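Long-range contact in Chains: A (Unidentified, PDB 6ZM9), which cleaves S-adenosylmethionine as a phage-encoded SAM lyase, and is captured here with the product S-methyl-5'-thioadenosine bound: residues E60-Q65 / I123-Y128. Numbering follows the deposited sequence. Where two conformers were deposited one is given.
Sequences EQRSGQ and ITAEWY. With PO4 (phosphate ion), chain B.
The hairpin turn joining strands 49-59 and 66-77 meets the chain that leaves strand 116-124, and Arg62 of the turn reaches across to Ala125 and Trp127. Arg62 NH2 donates to Ala125 O over 3.2 Å, with an N-H...O angle of 156°. The oxygen lies in the guanidinium plane, but NH2 sits above the carbonyl plane. NH1 is 3.8 Å from Trp127 CB. One guanidinium face carries Trp127 CE3 over its centre, 3.9 Å from CZ. The indole and guanidinium planes are 49° apart, so this is no parallel stack. The Arg62 chain bends at chi2 (129°), which places CD, and again at chi3, which places NE, and it crosses the Trp127 side chain at about a right angle.

The Arg62 guanidinium has two acidic partners: NE forms a salt bridge with Glu105, and NH1 forms another with Glu129. Glu105 also accepts from Gln61 N and belongs to the pocket of a bound proline, so Arg62 stands in that pocket's second shell.

The turn is closed by its own bonds: Glu60 N to Gln65 O, and Gly64 N to Glu60 O. Ser63 OG accepts from Gln65 N at 3.1 Å in an ST turn. Beside Arg62, Gln61 and Thr124 approach tip to tip, with Gln61 OE1 3.4 Å from Thr124 CG2, the branch anti to the backbone N. Ile123 and Thr124 pair antiparallel with a strand of the second subunit, extending the sheet across the interface.

Ala125 CB lies over one face of the Trp127 indole, 3.4 Å above its plane. At the ring edge, Trp127 NE1 donates to phosphate O1 at 3.0 Å; this ion, probably from the crystallisation liquor, is also held by Arg99 of helix 84-101.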
# COMPACT_ATOMS: atom_id res chain seq x y z
N GLU A 60 -10.02 5.97 19.95
CA GLU A 60 -11.33 5.43 20.27
C GLU A 60 -12.34 6.56 20.39
O GLU A 60 -12.10 7.56 21.06
CB GLU A 60 -11.29 4.66 21.59
CG GLU A 60 -10.43 3.43 21.56
CD GLU A 60 -10.55 2.62 22.83
OE1 GLU A 60 -11.31 3.02 23.73
OE2 GLU A 60 -9.88 1.58 22.91
N GLN A 61 -13.50 6.37 19.76
CA GLN A 61 -14.44 7.47 19.59
C GLN A 61 -15.13 7.84 20.89
O GLN A 61 -15.40 9.02 21.12
CB GLN A 61 -15.45 7.11 18.51
CG GLN A 61 -14.81 6.82 17.17
CD GLN A 61 -15.76 6.14 16.20
OE1 GLN A 61 -16.75 5.53 16.62
NE2 GLN A 61 -15.46 6.24 14.91
N ARG A 62 -15.41 6.87 21.76
CA ARG A 62 -16.13 7.20 22.98
C ARG A 62 -15.19 7.80 24.03
O ARG A 62 -15.43 8.92 24.52
CB ARG A 62 -16.83 5.95 23.52
CG ARG A 62 -17.92 5.40 22.59
CD ARG A 62 -17.76 3.90 22.32
NE ARG A 62 -17.87 3.58 20.89
CZ ARG A 62 -18.97 3.14 20.29
NH1 ARG A 62 -20.09 2.95 20.98
NH2 ARG A 62 -18.95 2.89 18.99
N SER A 63 -14.10 7.11 24.34
CA SER A 63 -13.23 7.50 25.44
C SER A 63 -12.13 8.46 25.03
O SER A 63 -11.54 9.11 25.90
CB SER A 63 -12.54 6.26 26.00
OG SER A 63 -11.63 5.76 25.03
N GLY A 64 -11.80 8.53 23.74
CA GLY A 64 -10.69 9.33 23.29
C GLY A 64 -9.34 8.70 23.51
O GLY A 64 -8.31 9.33 23.25
N GLN A 65 -9.30 7.45 23.99
CA GLN A 65 -8.03 6.77 24.20
C GLN A 65 -7.36 6.46 22.87
O GLN A 65 -7.99 5.98 21.92
CB GLN A 65 -8.32 5.47 24.95
CG GLN A 65 -7.09 4.64 25.33
CD GLN A 65 -7.44 3.31 25.99
OE1 GLN A 65 -8.54 3.13 26.52
NE2 GLN A 65 -6.49 2.36 25.97
N ILE A 123 -17.11 1.98 9.01
CA ILE A 123 -18.16 1.08 9.42
C ILE A 123 -18.05 1.00 10.92
O ILE A 123 -17.07 0.45 11.44
CB ILE A 123 -18.02 -0.30 8.78
CG1 ILE A 123 -18.12 -0.20 7.27
CG2 ILE A 123 -19.10 -1.22 9.35
CD1 ILE A 123 -17.78 -1.49 6.54
N THR A 124 -19.01 1.58 11.63
CA THR A 124 -18.86 1.85 13.05
C THR A 124 -19.87 1.06 13.85
O THR A 124 -21.06 1.03 13.52
CB THR A 124 -19.03 3.35 13.31
OG1 THR A 124 -18.05 4.05 12.54
CG2 THR A 124 -18.83 3.66 14.76
N ALA A 125 -19.39 0.44 14.92
CA ALA A 125 -20.24 -0.32 15.81
C ALA A 125 -21.27 0.59 16.47
O ALA A 125 -20.97 1.72 16.86
CB ALA A 125 -19.38 -0.97 16.89
N GLU A 126 -22.48 0.06 16.65
CA GLU A 126 -23.57 0.78 17.29
C GLU A 126 -23.80 0.32 18.73
O GLU A 126 -24.93 0.38 19.23
CB GLU A 126 -24.83 0.66 16.44
CG GLU A 126 -24.76 1.38 15.11
CD GLU A 126 -26.02 1.16 14.27
OE1 GLU A 126 -27.10 1.58 14.69
OE2 GLU A 126 -25.96 0.51 13.22
N TRP A 127 -22.75 -0.14 19.40
CA TRP A 127 -22.83 -0.49 20.80
C TRP A 127 -23.58 0.56 21.60
O TRP A 127 -23.27 1.76 21.53
CB TRP A 127 -21.41 -0.62 21.34
CG TRP A 127 -20.54 -1.63 20.63
CD1 TRP A 127 -20.94 -2.81 20.04
CD2 TRP A 127 -19.13 -1.56 20.46
NE1 TRP A 127 -19.85 -3.46 19.50
CE2 TRP A 127 -18.73 -2.71 19.76
CE3 TRP A 127 -18.16 -0.63 20.84
CZ2 TRP A 127 -17.40 -2.95 19.43
CZ3 TRP A 127 -16.84 -0.87 20.51
CH2 TRP A 127 -16.48 -2.01 19.80
N TYR A 128 -24.53 0.10 22.41
CA TYR A 128 -25.43 1.00 23.11
C TYR A 128 -24.66 1.83 24.13
O TYR A 128 -23.84 1.29 24.88
CB TYR A 128 -26.51 0.21 23.86
CG TYR A 128 -27.54 1.14 24.43
CD1 TYR A 128 -28.56 1.61 23.64
CD2 TYR A 128 -27.44 1.61 25.73
CE1 TYR A 128 -29.49 2.50 24.12
CE2 TYR A 128 -28.38 2.51 26.23
CZ TYR A 128 -29.40 2.95 25.42
OH TYR A 128 -30.33 3.85 25.90
P PO4 B . -19.77 -7.42 17.75
O1 PO4 B . -19.33 -6.02 18.11
O2 PO4 B . -20.59 -7.91 18.93
O3 PO4 B . -20.61 -7.37 16.50
O4 PO4 B . -18.56 -8.32 17.51